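PDB 1QOR: quinone oxidoreductase, which catalyses the NADPH-dependent one-electron reduction of quinones to semiquinones, working as a homodimer of the zinc-containing alcohol dehydrogenase family. Local coordinates for residues N35-I40 / Q117-F122; V86-A91 / P264-Y269; A107-A112 / E282-I287; G268-T271 / E275-E278. All coordinates share one frame; numbering follows the deposited sequence.

Contact 1 of 4, residues N35-I40 / Q117-F122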
# COMPACT_ATOMS: atom_id res chain seq x y z
N ASN A 35 32.53 1.12 -22.19
CA ASN A 35 31.70 -0.02 -21.85
C ASN A 35 32.18 -1.31 -22.49
O ASN A 35 32.52 -1.33 -23.66
CB ASN A 35 30.23 0.28 -22.20
CG ASN A 35 29.60 1.36 -21.28
OD1 ASN A 35 28.65 2.03 -21.68
ND2 ASN A 35 30.12 1.53 -20.08
N LYS A 36 32.23 -2.38 -21.69
CA LYS A 36 32.67 -3.73 -22.12
C LYS A 36 31.48 -4.66 -22.21
O LYS A 36 31.46 -5.58 -23.04
CB LYS A 36 33.64 -4.32 -21.09
CG LYS A 36 34.87 -3.46 -20.84
CD LYS A 36 35.63 -3.41 -22.12
CE LYS A 36 36.82 -2.53 -22.03
NZ LYS A 36 37.44 -2.52 -23.40
N ALA A 37 30.51 -4.44 -21.33
CA ALA A 37 29.27 -5.23 -21.31
C ALA A 37 28.13 -4.27 -20.90
O ALA A 37 28.31 -3.45 -20.00
CB ALA A 37 29.40 -6.42 -20.34
N ILE A 38 26.99 -4.39 -21.56
CA ILE A 38 25.82 -3.53 -21.33
C ILE A 38 24.59 -4.36 -20.93
O ILE A 38 24.20 -5.28 -21.65
CB ILE A 38 25.47 -2.74 -22.66
CG1 ILE A 38 26.70 -1.95 -23.14
CG2 ILE A 38 24.22 -1.82 -22.49
CD1 ILE A 38 26.56 -1.40 -24.56
N GLY A 39 23.95 -4.01 -19.82
CA GLY A 39 22.79 -4.75 -19.40
C GLY A 39 21.54 -4.36 -20.18
O GLY A 39 21.44 -3.23 -20.68
N ILE A 40 20.64 -5.32 -20.35
CA ILE A 40 19.36 -5.08 -21.00
C ILE A 40 18.34 -5.20 -19.85
O ILE A 40 18.43 -6.10 -18.99
CB ILE A 40 19.07 -6.13 -22.09
CG1 ILE A 40 20.11 -5.96 -23.22
CG2 ILE A 40 17.59 -6.01 -22.60
CD1 ILE A 40 20.06 -7.02 -24.28
N GLN A 117 29.42 -10.51 -16.00
CA GLN A 117 28.67 -10.93 -14.81
C GLN A 117 28.05 -9.74 -14.15
O GLN A 117 26.94 -9.82 -13.62
CB GLN A 117 29.57 -11.60 -13.77
CG GLN A 117 30.00 -12.99 -14.12
CD GLN A 117 30.98 -13.52 -13.09
OE1 GLN A 117 31.98 -12.87 -12.75
NE2 GLN A 117 30.68 -14.70 -12.54
N ALA A 118 28.81 -8.65 -14.14
CA ALA A 118 28.38 -7.41 -13.53
C ALA A 118 27.18 -6.79 -14.27
O ALA A 118 26.17 -6.47 -13.64
CB ALA A 118 29.55 -6.44 -13.46
N ALA A 119 27.26 -6.70 -15.59
CA ALA A 119 26.18 -6.13 -16.39
C ALA A 119 24.96 -7.07 -16.47
O ALA A 119 23.87 -6.68 -16.95
CB ALA A 119 26.68 -5.80 -17.81
N ALA A 120 25.14 -8.34 -16.07
CA ALA A 120 24.02 -9.27 -16.12
C ALA A 120 23.21 -9.18 -14.79
O ALA A 120 22.03 -9.59 -14.71
CB ALA A 120 24.56 -10.72 -16.30
N SER A 121 23.81 -8.58 -13.77
CA SER A 121 23.18 -8.65 -12.48
C SER A 121 23.19 -7.45 -11.58
O SER A 121 22.65 -7.54 -10.47
CB SER A 121 23.94 -9.74 -11.72
OG SER A 121 25.29 -9.31 -11.54
N PHE A 122 23.83 -6.36 -11.98
CA PHE A 122 23.88 -5.20 -11.08
C PHE A 122 22.52 -4.51 -10.79
O PHE A 122 22.08 -4.44 -9.65
CB PHE A 122 24.96 -4.20 -11.53
CG PHE A 122 25.40 -3.25 -10.43
CD1 PHE A 122 25.93 -3.74 -9.24
CD2 PHE A 122 25.25 -1.87 -10.58
CE1 PHE A 122 26.31 -2.87 -8.21
CE2 PHE A 122 25.62 -0.99 -9.56
CZ PHE A 122 26.15 -1.49 -8.37
O HOH W 1 21.50 -7.55 -18.15

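Contact 2 of 4, residues V86-A91 / P264-Y269. With NDP (NADPH dihydro-nicotinamide-adenine-dinucleotide phosphate), chain D.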
# COMPACT_ATOMS: atom_id res chain seq x y z
N VAL A 86 30.92 -0.73 -12.42
CA VAL A 86 29.60 -1.07 -12.93
C VAL A 86 28.69 0.06 -12.46
O VAL A 86 28.87 0.64 -11.38
CB VAL A 86 28.87 -2.29 -12.23
CG1 VAL A 86 28.31 -3.26 -13.26
CG2 VAL A 86 29.61 -2.88 -11.06
N TYR A 87 27.60 0.25 -13.18
CA TYR A 87 26.62 1.23 -12.77
C TYR A 87 25.25 0.77 -13.25
O TYR A 87 25.15 0.07 -14.28
CB TYR A 87 26.97 2.63 -13.29
CG TYR A 87 27.24 2.70 -14.76
CD1 TYR A 87 26.22 2.93 -15.67
CD2 TYR A 87 28.54 2.53 -15.23
CE1 TYR A 87 26.49 3.00 -17.03
CE2 TYR A 87 28.83 2.60 -16.58
CZ TYR A 87 27.81 2.83 -17.48
OH TYR A 87 28.15 2.89 -18.84
N ALA A 88 24.22 1.11 -12.48
CA ALA A 88 22.83 0.74 -12.79
C ALA A 88 21.92 1.96 -13.01
O ALA A 88 20.81 1.85 -13.58
CB ALA A 88 22.26 -0.07 -11.63
N GLN A 89 22.38 3.13 -12.55
CA GLN A 89 21.56 4.34 -12.60
C GLN A 89 22.21 5.52 -13.30
O GLN A 89 22.32 6.58 -12.71
CB GLN A 89 21.22 4.75 -11.16
CG GLN A 89 20.52 3.68 -10.35
CD GLN A 89 20.78 3.82 -8.85
OE1 GLN A 89 21.93 3.63 -8.37
NE2 GLN A 89 19.72 4.17 -8.10
N SER A 90 22.68 5.37 -14.52
CA SER A 90 23.31 6.49 -15.17
C SER A 90 22.20 7.23 -15.90
O SER A 90 21.08 6.74 -15.99
CB SER A 90 24.30 5.97 -16.20
OG SER A 90 23.60 5.41 -17.30
N ALA A 91 22.52 8.41 -16.43
CA ALA A 91 21.56 9.12 -17.25
C ALA A 91 21.31 8.15 -18.41
O ALA A 91 22.15 7.30 -18.69
CB ALA A 91 22.22 10.37 -17.79
N PRO A 264 7.21 0.25 -5.86
CA PRO A 264 8.58 0.76 -5.74
C PRO A 264 9.42 0.80 -7.03
O PRO A 264 9.09 0.17 -8.04
CB PRO A 264 9.19 -0.22 -4.73
CG PRO A 264 8.62 -1.54 -5.22
CD PRO A 264 7.16 -1.20 -5.57
N SER A 265 10.51 1.56 -6.95
CA SER A 265 11.45 1.67 -8.04
C SER A 265 12.81 1.73 -7.34
O SER A 265 12.90 1.97 -6.13
CB SER A 265 11.20 2.92 -8.90
OG SER A 265 11.62 4.08 -8.22
N LEU A 266 13.86 1.43 -8.10
CA LEU A 266 15.23 1.46 -7.60
C LEU A 266 15.59 2.83 -7.02
O LEU A 266 16.31 2.91 -5.99
CB LEU A 266 16.20 1.15 -8.74
CG LEU A 266 17.20 0.02 -8.53
CD1 LEU A 266 18.42 0.30 -9.39
CD2 LEU A 266 17.63 -0.09 -7.10
N GLN A 267 15.15 3.90 -7.70
CA GLN A 267 15.43 5.26 -7.24
C GLN A 267 14.86 5.53 -5.86
O GLN A 267 15.40 6.37 -5.14
CB GLN A 267 14.83 6.31 -8.16
CG GLN A 267 15.10 6.11 -9.59
CD GLN A 267 14.10 5.17 -10.20
OE1 GLN A 267 14.45 4.03 -10.60
NE2 GLN A 267 12.82 5.62 -10.29
N GLY A 268 13.73 4.91 -5.51
CA GLY A 268 13.16 5.14 -4.20
C GLY A 268 13.94 4.49 -3.06
O GLY A 268 13.74 4.85 -1.89
N TYR A 269 14.83 3.54 -3.37
CA TYR A 269 15.56 2.80 -2.35
C TYR A 269 17.08 2.95 -2.34
O TYR A 269 17.70 2.87 -1.28
CB TYR A 269 15.20 1.31 -2.46
CG TYR A 269 13.85 0.94 -1.87
CD1 TYR A 269 12.65 1.13 -2.60
CD2 TYR A 269 13.77 0.40 -0.60
CE1 TYR A 269 11.42 0.79 -2.05
CE2 TYR A 269 12.54 0.05 -0.04
CZ TYR A 269 11.38 0.26 -0.76
OH TYR A 269 10.21 -0.03 -0.12
PA NDP D . 12.48 -10.50 -17.53
O1A NDP D . 13.77 -11.03 -18.04
O2A NDP D . 11.94 -11.04 -16.25
O5B NDP D . 11.39 -10.53 -18.64
C5B NDP D . 10.03 -10.32 -18.38
C4B NDP D . 9.36 -11.64 -18.15
O4B NDP D . 8.09 -11.25 -17.65
C3B NDP D . 9.06 -12.50 -19.39
O3B NDP D . 10.22 -13.31 -19.72
C2B NDP D . 7.77 -13.20 -18.99
O2B NDP D . 8.10 -14.45 -18.40
C1B NDP D . 7.08 -12.20 -17.96
N9A NDP D . 5.87 -11.73 -18.65
C8A NDP D . 4.60 -11.97 -18.31
N7A NDP D . 3.78 -11.41 -19.21
C5A NDP D . 4.58 -10.85 -20.09
C6A NDP D . 4.16 -10.18 -21.23
N6A NDP D . 2.88 -10.03 -21.56
N1A NDP D . 5.14 -9.70 -22.00
C2A NDP D . 6.46 -9.85 -21.71
N3A NDP D . 6.84 -10.50 -20.61
C4A NDP D . 5.89 -11.02 -19.78
O3 NDP D . 12.81 -8.96 -17.28
PN NDP D . 13.69 -8.15 -16.26
O1N NDP D . 14.43 -9.05 -15.29
O2N NDP D . 14.47 -7.10 -17.02
O5D NDP D . 12.48 -7.38 -15.45
C5D NDP D . 11.40 -8.02 -14.79
C4D NDP D . 10.37 -7.04 -14.35
O4D NDP D . 10.87 -6.24 -13.26
C3D NDP D . 9.95 -6.07 -15.45
O3D NDP D . 8.54 -5.86 -15.40
C2D NDP D . 10.73 -4.80 -15.05
O2D NDP D . 10.14 -3.63 -15.58
C1D NDP D . 10.65 -4.80 -13.55
N1N NDP D . 11.73 -4.19 -12.72
C2N NDP D . 11.39 -3.34 -11.69
C3N NDP D . 12.40 -2.79 -10.93
C7N NDP D . 12.08 -1.87 -9.76
O7N NDP D . 12.97 -1.42 -9.05
N7N NDP D . 10.80 -1.63 -9.58
C4N NDP D . 13.74 -3.08 -11.17
C5N NDP D . 14.06 -3.95 -12.22
C6N NDP D . 13.05 -4.49 -12.99
P2B NDP D . 7.05 -15.74 -18.47
O1X NDP D . 7.62 -16.72 -17.53
O2X NDP D . 5.75 -15.21 -18.03
O3X NDP D . 7.07 -16.12 -19.89
O HOH W 2 17.47 4.15 -10.21

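Contact 3 of 4, residues A107-A112 / E282-I287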
# COMPACT_ATOMS: atom_id res chain seq x y z
N ALA A 107 30.01 1.76 -8.92
CA ALA A 107 30.69 0.95 -7.91
C ALA A 107 31.94 0.29 -8.50
O ALA A 107 31.98 -0.11 -9.69
CB ALA A 107 29.74 -0.11 -7.33
N ILE A 108 32.99 0.24 -7.68
CA ILE A 108 34.24 -0.39 -8.10
C ILE A 108 34.02 -1.90 -8.09
O ILE A 108 33.67 -2.47 -7.06
CB ILE A 108 35.38 -0.09 -7.13
CG1 ILE A 108 35.59 1.42 -6.96
CG2 ILE A 108 36.66 -0.84 -7.60
CD1 ILE A 108 36.17 2.13 -8.18
N LEU A 109 34.23 -2.53 -9.23
CA LEU A 109 34.05 -3.97 -9.37
C LEU A 109 35.17 -4.80 -8.73
O LEU A 109 36.35 -4.46 -8.86
CB LEU A 109 34.06 -4.31 -10.85
CG LEU A 109 32.79 -4.73 -11.54
CD1 LEU A 109 33.22 -5.42 -12.84
CD2 LEU A 109 32.01 -5.68 -10.66
N PRO A 110 34.83 -5.86 -7.97
CA PRO A 110 35.94 -6.63 -7.41
C PRO A 110 36.53 -7.46 -8.57
O PRO A 110 35.82 -7.88 -9.48
CB PRO A 110 35.24 -7.54 -6.40
CG PRO A 110 33.97 -6.73 -6.02
CD PRO A 110 33.54 -6.26 -7.37
N ALA A 111 37.82 -7.74 -8.49
CA ALA A 111 38.53 -8.51 -9.51
C ALA A 111 37.84 -9.80 -9.87
O ALA A 111 37.81 -10.17 -11.04
CB ALA A 111 39.94 -8.81 -9.05
N ALA A 112 37.27 -10.47 -8.88
CA ALA A 112 36.60 -11.75 -9.12
C ALA A 112 35.35 -11.67 -9.98
O ALA A 112 34.77 -12.70 -10.38
CB ALA A 112 36.26 -12.39 -7.80
N GLU A 282 26.85 -6.53 -0.36
CA GLU A 282 26.09 -7.76 -0.20
C GLU A 282 26.08 -8.56 -1.52
O GLU A 282 26.52 -9.71 -1.57
CB GLU A 282 24.65 -7.42 0.19
CG GLU A 282 24.58 -6.70 1.48
CD GLU A 282 25.09 -7.56 2.61
OE1 GLU A 282 24.96 -8.80 2.49
OE2 GLU A 282 25.58 -6.99 3.61
N LEU A 283 25.54 -7.93 -2.56
CA LEU A 283 25.44 -8.54 -3.87
C LEU A 283 26.75 -9.16 -4.36
O LEU A 283 26.79 -10.30 -4.82
CB LEU A 283 24.94 -7.48 -4.88
CG LEU A 283 24.84 -7.94 -6.33
CD1 LEU A 283 23.86 -9.12 -6.47
CD2 LEU A 283 24.45 -6.78 -7.23
N PHE A 284 27.81 -8.37 -4.33
CA PHE A 284 29.10 -8.81 -4.82
C PHE A 284 29.63 -10.00 -4.04
O PHE A 284 30.28 -10.88 -4.60
CB PHE A 284 30.14 -7.68 -4.72
CG PHE A 284 29.93 -6.57 -5.71
CD1 PHE A 284 29.15 -6.75 -6.85
CD2 PHE A 284 30.58 -5.33 -5.52
CE1 PHE A 284 29.01 -5.75 -7.78
CE2 PHE A 284 30.44 -4.31 -6.47
CZ PHE A 284 29.65 -4.53 -7.59
N SER A 285 29.39 -10.02 -2.73
CA SER A 285 29.92 -11.10 -1.97
C SER A 285 29.19 -12.42 -2.28
O SER A 285 29.81 -13.46 -2.32
CB SER A 285 29.98 -10.75 -0.48
OG SER A 285 28.69 -10.79 0.08
N LEU A 286 27.92 -12.33 -2.68
CA LEU A 286 27.10 -13.49 -3.00
C LEU A 286 27.44 -14.07 -4.36
O LEU A 286 27.30 -15.27 -4.58
CB LEU A 286 25.63 -13.11 -2.94
CG LEU A 286 24.70 -13.49 -1.77
CD1 LEU A 286 25.36 -14.06 -0.51
CD2 LEU A 286 23.84 -12.27 -1.45
N ILE A 287 27.83 -13.20 -5.30
CA ILE A 287 28.21 -13.66 -6.65
C ILE A 287 29.64 -14.27 -6.62
O ILE A 287 29.87 -15.33 -7.23
CB ILE A 287 28.16 -12.51 -7.67
CG1 ILE A 287 26.72 -12.11 -7.92
CG2 ILE A 287 28.82 -12.92 -8.97
CD1 ILE A 287 26.59 -10.79 -8.65

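Contact 4 of 4, residues G268-T271 / E275-E278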
# COMPACT_ATOMS: atom_id res chain seq x y z
N GLY A 268 13.73 4.91 -5.51
CA GLY A 268 13.16 5.14 -4.20
C GLY A 268 13.94 4.49 -3.06
O GLY A 268 13.74 4.85 -1.89
N TYR A 269 14.83 3.54 -3.37
CA TYR A 269 15.56 2.80 -2.35
C TYR A 269 17.08 2.95 -2.34
O TYR A 269 17.70 2.87 -1.28
CB TYR A 269 15.20 1.31 -2.46
CG TYR A 269 13.85 0.94 -1.87
CD1 TYR A 269 12.65 1.13 -2.60
CD2 TYR A 269 13.77 0.40 -0.60
CE1 TYR A 269 11.42 0.79 -2.05
CE2 TYR A 269 12.54 0.05 -0.04
CZ TYR A 269 11.38 0.26 -0.76
OH TYR A 269 10.21 -0.03 -0.12
N ILE A 270 17.69 3.07 -3.52
CA ILE A 270 19.14 3.24 -3.63
C ILE A 270 19.33 4.72 -4.05
O ILE A 270 19.34 5.06 -5.23
CB ILE A 270 19.74 2.27 -4.70
CG1 ILE A 270 19.38 0.80 -4.36
CG2 ILE A 270 21.28 2.45 -4.77
CD1 ILE A 270 19.78 0.34 -3.01
N THR A 271 19.47 5.58 -3.06
CA THR A 271 19.54 7.00 -3.27
C THR A 271 20.88 7.66 -2.94
O THR A 271 21.23 8.66 -3.55
CB THR A 271 18.41 7.71 -2.45
OG1 THR A 271 18.72 7.67 -1.04
CG2 THR A 271 17.06 6.97 -2.64
N GLU A 275 24.16 3.93 0.43
CA GLU A 275 23.20 2.86 0.15
C GLU A 275 23.64 1.95 -0.97
O GLU A 275 23.47 0.73 -0.89
CB GLU A 275 21.83 3.43 -0.18
CG GLU A 275 21.22 4.04 1.01
CD GLU A 275 20.00 4.84 0.70
OE1 GLU A 275 19.81 5.29 -0.44
OE2 GLU A 275 19.21 5.05 1.64
N LEU A 276 24.15 2.56 -2.04
CA LEU A 276 24.64 1.82 -3.19
C LEU A 276 25.77 0.89 -2.71
O LEU A 276 25.81 -0.29 -3.08
CB LEU A 276 25.14 2.79 -4.26
CG LEU A 276 25.85 2.21 -5.50
CD1 LEU A 276 24.93 1.27 -6.27
CD2 LEU A 276 26.31 3.34 -6.40
N THR A 277 26.62 1.42 -1.84
CA THR A 277 27.75 0.70 -1.27
C THR A 277 27.36 -0.50 -0.39
O THR A 277 27.91 -1.60 -0.56
CB THR A 277 28.63 1.67 -0.49
OG1 THR A 277 29.36 2.50 -1.40
CG2 THR A 277 29.62 0.91 0.35
N GLU A 278 26.46 -0.30 0.56
CA GLU A 278 26.02 -1.40 1.41
C GLU A 278 25.37 -2.52 0.57
O GLU A 278 25.71 -3.72 0.73
CB GLU A 278 25.02 -0.90 2.45
O HOH W 3 16.81 4.71 0.75

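Contact 1 of 4, residues N35-I40 / Q117-F122
A37 and A119 meet methyl to methyl where strand 37-39 runs along helix 115-135, with CB of A37 3.8 Å from CB of A119. The apolar part of the contact rests on this pair. The A119 methyl also lies against the strand's backbone, 3.6 Å from the carbonyl O of A37, so its neighbours are main-chain atoms as much as a side chain. With such small groups on both sides, the axes of strand and helix segments come within 6.7 Å and run almost parallel, 10° apart.

Two residues on, backbone meets backbone. The CA of G39 lies 3.3 Å from the carbonyl O of A119, so the strand's main chain comes directly against the helix's.

The polar link is indirect: no hydrogen bond joins the two segments, but a water accepts from I40 N at 3.2 Å and donates to A119 O at 2.8 Å. Within the helix, the S121 hydroxyl turns back to donate to Q117 O, 2.7 Å from OG.

All this is buried. A classic bulge at K36 and A37 opposite A66 marks the corner where the chain enters strand 37-39, which pairs with strands 65-72 and 324-326. On the helix, A119 also touches L324, while F122 packs on L276, S280 and L283 of helix 273-288.

Contact 2 of 4, residues V86-A91 / P264-Y269
Q89 and L266 touch across the cleft between the two domains of this medium-chain alcohol dehydrogenase fold, the GroES-like catalytic domain giving 86-91 and the Rossmann-type cofactor domain giving 264-269. The touch is apolar and modest: L266 CD1 lies 4.1 Å from Q89 CG, and the same methyl is 4.5 Å from the CB of A88. The aliphatic part of the glutamine makes this touch; its CG stands beside the backbone N (chi1 -57°), and the chain then runs on extended to its amide.

That amide works in the next shell. Its NE2 donates to I270 O, just past the short helix 266-269, and also to a water at 3.1 Å; the water in turn donates to Q267 OE1, 3.0 Å away. Both links tie the loop after strand 84-87 to the cofactor domain.

Further out, the fold sets each partner in place. A88 packs on F122 and L123 of helix 115-135, and its carbonyl O accepts from the T63 hydroxyl. The ring of Y269 stacks with that of Y130, a residue that itself binds the cofactor. From the second subunit, S258 is hydrogen-bonded to the backbone N of S265.

P264, S265 and L266 belong to the NADPH site, where they meet the nicotinamide end of the cofactor. There the carboxamide nitrogen N7N of NADPH donates to P264 O at 2.9 Å, with an N-H...O angle of 149°.

Contact 3 of 4, residues A107-A112 / E282-I287
F284 carries this contact from the helix side, its ring reaching from helix 273-288 to the end of strand 106-108 and the loop beyond. P110 lies over one face of that ring. Its CD sits 3.9 Å from the ring centroid and 22° off the normal, a CH-pi contact displaced toward the rim, so that the nearest ring atom is CD2 at 3.6 Å from P110 CD. The phenyl is brought across by a first torsion of -71°, which sets CG beside the backbone N.

A107 and L109 meet the far part of the ring. The CB of L109 points away from the helix, yet its branch curls back and leaves CD2 4.0 Å from F284 CZ; the two side chains cross at about a right angle. A107 CB approaches F284 CE2 at 4.3 Å. Beyond the two segments, V86 on the adjacent strand and I113 further along the loop also touch the phenyl.

F284 thus joins helix 273-288 to strands 84-87 and 106-108 of the catalytic domain's sheet. The contact depends on shape and on the proline lying over the ring face, with no charge or hydrogen bond between the segments.

Contact 4 of 4, residues G268-T271 / E275-E278
E275 OE1 accepts two hydrogen bonds from T271: one from its backbone N, at 2.7 Å, and one from its OG1, also at 2.7 Å. The amide meets the oxygen nearly along its C-O axis, with an N-H...O angle of 156°, whereas the hydroxyl comes in on the syn side, 28° out of the carboxylate plane. T271 can offer both donors because OG1 sits between the backbone N and the carbonyl carbon (chi1 72°). T272 N donates to OE1 as well, so a third bond holds this oxygen.

The other carboxylate oxygen is bridged. A water donates to E275 OE2 at 2.6 Å and to Y269 O at 2.9 Å, linking the glutamate to the end of the short, weakly bonded helix 266-269. The gathering of N-H and O-H donors would probably favour the charged form of the acid.

Beside this polar group, I270 CG2 rests on L276, 3.8 Å from its CA and 3.9 Å from its CB. L276 in turn reaches F122 and L126 of helix 115-135.

T271 also packs on R231 of the second subunit. A glutamate in the first turn of helix 273-288 thus folds back to hold the turn just ahead of it, a helix-turn-helix link in the Rossmann-type cofactor domain beside the NADPH site.

In the fold
All four contacts are mostly buried; contacts 1 and 2 lie near the centre of the chain, contacts 3 and 4 further out. Contact 1 stays within the catalytic domain's own framework, with alanines and a glycine letting helix meet strand. Contacts 2 and 3 both bridge the GroES-like half to the cofactor half: contact 2 beside NADPH, apolar at its centre with a water bridge alongside and a bond from Q89 to I270 of contact 4, contact 3 purely apolar. Their strands 84-87 and 106-108 are sheet neighbours. Contact 4 is local and the most polar, sharing G268 and Y269 with contact 2 and helix 273-288 with contact 3; it and contact 2 also reach the second subunit. F122 of contact 1 touches residues of the other three.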